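Local coordinates for xylanase and alpha-amylase inhibitor protein (Scadoxus multiflorus, PDB 3MU7), which inhibits xylanase and alpha-amylase, probably by binding these enzymes through the surface of a TIM barrel of the glycosyl hydrolase family 18 type, at residues A[166-170]-A[171-175]; A[46-50]-A[51-55]; A[226-229]-A[230-233]. All blocks are in the same frame, centred on the assembly; numbering follows the deposited sequence.

The three contacts are local turns strung along one TIM barrel, in the order contact 2, contact 1, contact 3. Contact 2 lies between strand 45-46 and helix 56-65, contact 1 leads from helix 166-170 towards strand 176-180, and contact 3 carries the chain from the loop after strand 213-218 into helix 231-242. Their centres are 28 to 30 Å apart and none touches another; the nearest atoms of contacts 1 and 2, which sit on opposite sides of the chain's centre, are about 17 Å apart. The strands next to the contacts belong to the one curled sheet, and each contact is part of a different connection between strands and helices of the barrel.

Contact 1 of 3, residues A[166-170]-A[171-175]; sequences GTVIN and SATFD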
loop_
_atom_site.group_PDB
_atom_site.type_symbol
_atom_site.label_atom_id
_atom_site.label_comp_id
_atom_site.label_asym_id
_atom_site.label_seq_id
_atom_site.Cartn_x
_atom_site.Cartn_y
_atom_site.Cartn_z
ATOM N N GLY A 166 11.557 -8.214 4.444
ATOM C CA GLY A 166 11.793 -9.556 3.907
ATOM C C GLY A 166 11.444 -10.682 4.864
ATOM O O GLY A 166 10.782 -11.647 4.490
ATOM N N THR A 167 11.884 -10.562 6.111
ATOM C CA THR A 167 11.594 -11.596 7.102
ATOM C C THR A 167 10.099 -11.688 7.406
ATOM O O THR A 167 9.558 -12.783 7.555
ATOM C CB THR A 167 12.379 -11.384 8.406
ATOM O OG1 THR A 167 12.064 -10.103 8.960
ATOM C CG2 THR A 167 13.864 -11.481 8.150
ATOM N N VAL A 168 9.422 -10.561 7.455
ATOM C CA VAL A 168 7.989 -10.583 7.743
ATOM C C VAL A 168 7.203 -11.150 6.529
ATOM O O VAL A 168 6.314 -11.902 6.686
ATOM C CB VAL A 168 7.492 -9.168 8.089
ATOM C CG1 VAL A 168 6.041 -9.296 8.480
ATOM C CG2 VAL A 168 8.356 -8.557 9.186
ATOM N N ILE A 169 7.650 -10.805 5.321
ATOM C CA ILE A 169 7.044 -11.396 4.125
ATOM C C ILE A 169 7.214 -12.920 4.138
ATOM O O ILE A 169 6.288 -13.652 3.796
ATOM C CB ILE A 169 7.597 -10.761 2.819
ATOM C CG1 ILE A 169 7.154 -9.297 2.721
ATOM C CG2 ILE A 169 7.150 -11.550 1.583
ATOM C CD1 ILE A 169 7.898 -8.482 1.663
ATOM N N ASN A 170 8.382 -13.390 4.583
ATOM C CA ASN A 170 8.677 -14.826 4.658
ATOM C C ASN A 170 7.755 -15.610 5.595
ATOM O O ASN A 170 7.669 -16.837 5.492
ATOM C CB ASN A 170 10.119 -15.054 5.127
ATOM C CG ASN A 170 11.155 -14.796 4.056
ATOM O OD1 ASN A 170 12.343 -14.703 4.365
ATOM N ND2 ASN A 170 10.736 -14.701 2.807
ATOM N N SER A 171 7.090 -14.925 6.522
ATOM C CA SER A 171 6.153 -15.582 7.431
ATOM C C SER A 171 4.824 -15.934 6.764
ATOM O O SER A 171 3.994 -16.605 7.373
ATOM C CB SER A 171 5.894 -14.722 8.666
ATOM O OG SER A 171 5.014 -13.652 8.364
ATOM N N ALA A 172 4.626 -15.460 5.530
ATOM C CA ALA A 172 3.409 -15.693 4.726
ATOM C C ALA A 172 2.190 -14.928 5.236
ATOM O O ALA A 172 1.061 -15.215 4.853
ATOM C CB ALA A 172 3.095 -17.199 4.580
ATOM N N THR A 173 2.424 -13.925 6.070
ATOM C CA THR A 173 1.343 -13.210 6.750
ATOM C C THR A 173 0.562 -12.247 5.846
ATOM O O THR A 173 -0.597 -11.950 6.130
ATOM C CB THR A 173 1.885 -12.475 8.014
ATOM O OG1 THR A 173 0.810 -12.095 8.893
ATOM C CG2 THR A 173 2.735 -11.264 7.638
ATOM N N PHE A 174 1.174 -11.766 4.762
ATOM C CA PHE A 174 0.523 -10.754 3.927
ATOM C C PHE A 174 -0.412 -11.353 2.898
ATOM O O PHE A 174 -0.054 -12.297 2.178
ATOM C CB PHE A 174 1.546 -9.838 3.252
ATOM C CG PHE A 174 2.374 -9.060 4.230
ATOM C CD1 PHE A 174 3.720 -9.353 4.400
ATOM C CD2 PHE A 174 1.801 -8.047 5.000
ATOM C CE1 PHE A 174 4.485 -8.647 5.323
ATOM C CE2 PHE A 174 2.555 -7.340 5.919
ATOM C CZ PHE A 174 3.902 -7.633 6.079
ATOM N N ASP A 175 -1.617 -10.798 2.832
ATOM C CA ASP A 175 -2.596 -11.169 1.824
ATOM C C ASP A 175 -2.162 -10.754 0.430
ATOM O O ASP A 175 -2.486 -11.422 -0.554
ATOM C CB ASP A 175 -3.933 -10.523 2.157
ATOM C CG ASP A 175 -4.475 -11.004 3.475
ATOM O OD1 ASP A 175 -4.905 -12.174 3.542
ATOM O OD2 ASP A 175 -4.437 -10.240 4.453
HETATM O O HOH W 1 3.637 -12.568 3.253
#
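Ser171 and Ala172 turn their backbone N-H groups back onto the short helix 166-170, Ser171 N bonding to Val168 O at 3.1 Å and Ala172 N to Ile169 O at 3.0 Å; a positive phi of 72° at Ala172 then takes the chain out of the helical path. The Ser171 hydroxyl adds to this ending. With chi1 at 77°, OG stands between the backbone N and the carbonyl carbon of its own residue, close enough to the preceding turn to donate to Val168 O at 2.8 Å, in the carbonyl plane. One serine thus grips a single carbonyl oxygen twice, a role suited to a short side chain with a hydroxyl.

Beneath the turn the contact is apolar. Val168 CG1 lies anti to the backbone N, which brings it obliquely to the Phe174 ring, 3.6 Å from CE1 and about as close to CZ. Ile169 crosses the ring at about a right angle, its CG1 lying 3.8 Å from Phe174 CE1. Thr173 CG2 rests over the ring centre, so a branched threonine offers its methyl to the aromatic face. The aliphatic branches of Val168 and Ile169 give the ring an apolar surface to pack on. A water bridges the backbone of the two segments, donating to Ile169 O at 2.9 Å and accepting from Phe174 N at 3.0 Å.

Val168 also packs on Gln134 and Ala137 of helix 133-144, and Arg144 of that helix bonds to Thr173 O and forms a salt bridge with Asp175. Phe174 meets Leu152 and Ala154 of strand 151-154 and, edge-to-face, Phe123 of strand 120-125, as the chain heads for barrel strand 176-180.

Contact 2 of 3, residues A[46-50]-A[51-55]; sequences LDISG and HSPKG. With PO4 (phosphate ion), chain B.
Leu46 CD1 meets Pro53 CB at 4.1 Å, the two side chains sliding past each other in opposite directions; both also rest on Phe113. Next comes Asp47, whose carboxylate reaches forward along the chain: OD1 accepts from Ser49 N at 3.1 Å, closing an Asx turn. Ile48 carries most of the apolar contact. Its chi1 of 53° sets CG1 between its own backbone N and carbonyl carbon, sending CD1 to within 3.4 Å of His51 O, with His51 CB and Pro53 CG as further contacts; the same side chain packs on Ile32 of strand 29-37.

From Ile48 to His51 the backbone makes a type I' beta turn, closed by His51 N donating to Ile48 O at 3.1 Å, within the excursion that links strand 45-46 to helix 56-65 of the barrel. Such a turn needs positive phi at its two central residues, Ser49 and Gly50. Glycine adopts this readily, whereas the Asx bond and the bond from the serine hydroxyl to Gly10 O are likely to favour this backbone shape at Ser49.

Past Gly50, the His51 ring sits with CD2 2.9 Å from Ile48 O. Its ND1 donates almost straight (170°) to phosphate O1 at 2.7 Å, with the acceptor at the ring edge, while Ser52 N holds phosphate O4 at 2.9 Å. The ion probably came from the crystallisation liquor. Trp9 stacks on the imidazole and Glu15 bonds to NE2, fixing its rotation. A leucine in place of His51 would probably cost the phosphate its ring donor, leave Glu15 without this partner and remove the stack on Trp9.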
loop_
_atom_site.group_PDB
_atom_site.type_symbol
_atom_site.label_atom_id
_atom_site.label_comp_id
_atom_site.label_asym_id
_atom_site.label_seq_id
_atom_site.Cartn_x
_atom_site.Cartn_y
_atom_site.Cartn_z
ATOM N N LEU A 46 -0.692 10.797 12.094
ATOM C CA LEU A 46 -0.891 10.736 10.658
ATOM C C LEU A 46 -0.213 11.910 9.979
ATOM O O LEU A 46 -0.224 13.034 10.490
ATOM C CB LEU A 46 -2.382 10.818 10.357
ATOM C CG LEU A 46 -3.245 9.626 10.757
ATOM C CD1 LEU A 46 -4.702 10.039 10.783
ATOM C CD2 LEU A 46 -3.032 8.432 9.820
ATOM N N ASP A 47 0.374 11.652 8.820
ATOM C CA ASP A 47 0.689 12.709 7.873
ATOM C C ASP A 47 -0.041 12.336 6.597
ATOM O O ASP A 47 0.453 11.529 5.799
ATOM C CB ASP A 47 2.193 12.851 7.639
ATOM C CG ASP A 47 2.536 13.998 6.709
ATOM O OD1 ASP A 47 1.631 14.552 6.054
ATOM O OD2 ASP A 47 3.738 14.335 6.623
ATOM N N ILE A 48 -1.232 12.897 6.435
ATOM C CA ILE A 48 -2.034 12.704 5.236
ATOM C C ILE A 48 -2.147 14.029 4.485
ATOM O O ILE A 48 -3.215 14.410 4.009
ATOM C CB ILE A 48 -3.420 12.068 5.545
ATOM C CG1 ILE A 48 -4.187 12.850 6.624
ATOM C CG2 ILE A 48 -3.241 10.606 5.961
ATOM C CD1 ILE A 48 -5.650 12.425 6.769
ATOM N N SER A 49 -1.024 14.737 4.409
ATOM C CA SER A 49 -0.876 15.948 3.594
ATOM C C SER A 49 -1.960 16.990 3.867
ATOM O O SER A 49 -2.491 17.611 2.944
ATOM C CB SER A 49 -0.817 15.594 2.104
ATOM O OG SER A 49 0.187 14.626 1.861
ATOM N N GLY A 50 -2.291 17.166 5.140
ATOM C CA GLY A 50 -3.222 18.208 5.550
ATOM C C GLY A 50 -4.692 17.893 5.377
ATOM O O GLY A 50 -5.525 18.709 5.750
ATOM N N HIS A 51 -5.031 16.727 4.826
ATOM C CA HIS A 51 -6.440 16.336 4.706
ATOM C C HIS A 51 -7.040 16.152 6.094
ATOM O O HIS A 51 -6.361 15.699 7.005
ATOM C CB HIS A 51 -6.572 15.019 3.941
ATOM C CG HIS A 51 -6.115 15.082 2.518
ATOM N ND1 HIS A 51 -6.661 15.944 1.590
ATOM C CD2 HIS A 51 -5.185 14.356 1.854
ATOM C CE1 HIS A 51 -6.076 15.752 0.420
ATOM N NE2 HIS A 51 -5.178 14.792 0.555
ATOM N N SER A 52 -8.311 16.500 6.256
ATOM C CA SER A 52 -8.991 16.300 7.531
ATOM C C SER A 52 -9.219 14.812 7.815
ATOM O O SER A 52 -9.948 14.154 7.072
ATOM C CB SER A 52 -10.325 17.038 7.532
ATOM O OG SER A 52 -11.123 16.596 8.612
ATOM N N PRO A 53 -8.610 14.279 8.889
ATOM C CA PRO A 53 -8.818 12.850 9.155
ATOM C C PRO A 53 -10.279 12.510 9.442
ATOM O O PRO A 53 -10.801 11.546 8.885
ATOM C CB PRO A 53 -7.936 12.578 10.380
ATOM C CG PRO A 53 -6.903 13.645 10.341
ATOM C CD PRO A 53 -7.593 14.862 9.785
ATOM N N LYS A 54 -10.949 13.302 10.276
ATOM C CA LYS A 54 -12.352 13.036 10.580
ATOM C C LYS A 54 -13.206 13.133 9.315
ATOM O O LYS A 54 -14.149 12.362 9.137
ATOM C CB LYS A 54 -12.874 13.981 11.669
ATOM C CG LYS A 54 -12.200 13.825 13.033
ATOM C CD LYS A 54 -12.622 12.542 13.746
ATOM C CE LYS A 54 -12.185 12.552 15.209
ATOM N NZ LYS A 54 -12.712 11.375 15.963
ATOM N N GLY A 55 -12.852 14.067 8.432
ATOM C CA GLY A 55 -13.555 14.253 7.167
ATOM C C GLY A 55 -13.446 13.069 6.221
ATOM O O GLY A 55 -14.232 12.946 5.285
HETATM P P PO4 B . -9.635 17.473 2.771
HETATM O O1 PO4 B . -8.383 17.931 2.076
HETATM O O2 PO4 B . -10.839 17.939 1.990
HETATM O O3 PO4 B . -9.631 15.962 2.782
HETATM O O4 PO4 B . -9.668 18.024 4.173
#

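Contact 3 of 3, residues A[226-229]-A[230-233]; sequences SGYM and PPTK
Pro230 occupies the N-cap position of helix 231-242, and the residues just ahead of it, Tyr228 and Met229, pack against the start of that helix. Tyr228 uses its ring: one face lies against the proline, with CE2 3.8 Å from Pro230 N and 3.9 Å from Pro230 CD, while OH reaches on to Pro231 CD at 3.6 Å. A long aromatic chain suits this place because it can span two successive prolines. Phe264 of helix 264-269 touches both Tyr228 and Pro231 and so joins this group.

Met229 takes the other route. CG stands anti to the backbone N (chi1 -172°) and the chain stays extended beyond it, carrying CE along the first turn to within 4.0 Å of Lys233 CB and 3.8 Å of Lys233 O. The same side chain also touches Val234, Ser237 and Val238. The side chain of Lys233 takes part through CB; its far end leads away to bond with Tyr189 OH.

The one backbone bond here, Lys233 N to Pro230 O at 3.0 Å, is weak. Pro231, in the first turn, has no N-H to satisfy, which fits a helix start where such groups commonly lack acceptors. The side chains of the two segments meet mainly by van der Waals contact, which probably rests on fit more than on directional bonds.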
loop_
_atom_site.group_PDB
_atom_site.type_symbol
_atom_site.label_atom_id
_atom_site.label_comp_id
_atom_site.label_asym_id
_atom_site.label_seq_id
_atom_site.Cartn_x
_atom_site.Cartn_y
_atom_site.Cartn_z
ATOM N N SER A 226 13.106 7.699 -10.385
ATOM C CA SER A 226 13.413 6.846 -11.527
ATOM C C SER A 226 12.428 5.682 -11.568
ATOM O O SER A 226 11.728 5.416 -10.586
ATOM C CB SER A 226 14.852 6.317 -11.442
ATOM O OG SER A 226 15.027 5.485 -10.309
ATOM N N GLY A 227 12.381 5.002 -12.709
ATOM C CA GLY A 227 11.577 3.803 -12.875
ATOM C C GLY A 227 10.266 3.980 -13.612
ATOM O O GLY A 227 9.541 3.013 -13.814
ATOM N N TYR A 228 9.931 5.198 -14.048
ATOM C CA TYR A 228 8.693 5.386 -14.797
ATOM C C TYR A 228 8.717 4.572 -16.080
ATOM O O TYR A 228 9.652 4.599 -16.793
ATOM C CB TYR A 228 8.453 6.874 -15.147
ATOM C CG TYR A 228 7.228 7.079 -15.981
ATOM C CD1 TYR A 228 5.960 6.993 -15.412
ATOM C CD2 TYR A 228 7.318 7.293 -17.354
ATOM C CE1 TYR A 228 4.827 7.146 -16.165
ATOM C CE2 TYR A 228 6.177 7.456 -18.108
ATOM C CZ TYR A 228 4.949 7.369 -17.514
ATOM O OH TYR A 228 3.803 7.479 -18.226
ATOM N N MET A 229 7.638 3.876 -16.286
ATOM C CA MET A 229 7.418 3.069 -17.446
ATOM C C MET A 229 6.063 3.396 -18.026
ATOM O O MET A 229 5.073 3.291 -17.403
ATOM C CB MET A 229 7.468 1.588 -17.024
ATOM C CG MET A 229 7.431 0.616 -18.204
ATOM S SD MET A 229 7.732 -1.085 -17.613
ATOM C CE MET A 229 8.018 -1.966 -19.197
ATOM N N PRO A 230 6.061 3.853 -19.272
ATOM C CA PRO A 230 4.824 4.268 -19.905
ATOM C C PRO A 230 3.744 3.168 -19.935
ATOM O O PRO A 230 4.082 2.032 -20.061
ATOM C CB PRO A 230 5.307 4.579 -21.367
ATOM C CG PRO A 230 6.509 4.953 -21.236
ATOM C CD PRO A 230 7.192 4.230 -20.117
ATOM N N PRO A 231 2.491 3.517 -19.845
ATOM C CA PRO A 231 1.482 2.518 -19.683
ATOM C C PRO A 231 1.391 1.561 -20.896
ATOM O O PRO A 231 1.124 0.362 -20.757
ATOM C CB PRO A 231 0.216 3.292 -19.494
ATOM C CG PRO A 231 0.523 4.609 -19.980
ATOM C CD PRO A 231 1.902 4.888 -19.763
ATOM N N THR A 232 1.675 2.072 -22.111
ATOM C CA THR A 232 1.667 1.144 -23.265
ATOM C C THR A 232 2.805 0.135 -23.152
ATOM O O THR A 232 2.627 -0.994 -23.625
ATOM C CB THR A 232 1.837 1.904 -24.596
ATOM O OG1 THR A 232 0.722 2.798 -24.770
ATOM C CG2 THR A 232 1.740 0.870 -25.597
ATOM N N LYS A 233 3.936 0.478 -22.581
ATOM C CA LYS A 233 5.013 -0.418 -22.387
ATOM C C LYS A 233 4.666 -1.455 -21.291
ATOM O O LYS A 233 5.027 -2.597 -21.377
ATOM C CB LYS A 233 6.298 0.269 -22.085
ATOM C CG LYS A 233 6.851 1.070 -23.242
ATOM C CD LYS A 233 8.232 1.651 -22.982
ATOM C CE LYS A 233 8.763 2.414 -24.131
ATOM N NZ LYS A 233 10.129 2.964 -23.895
#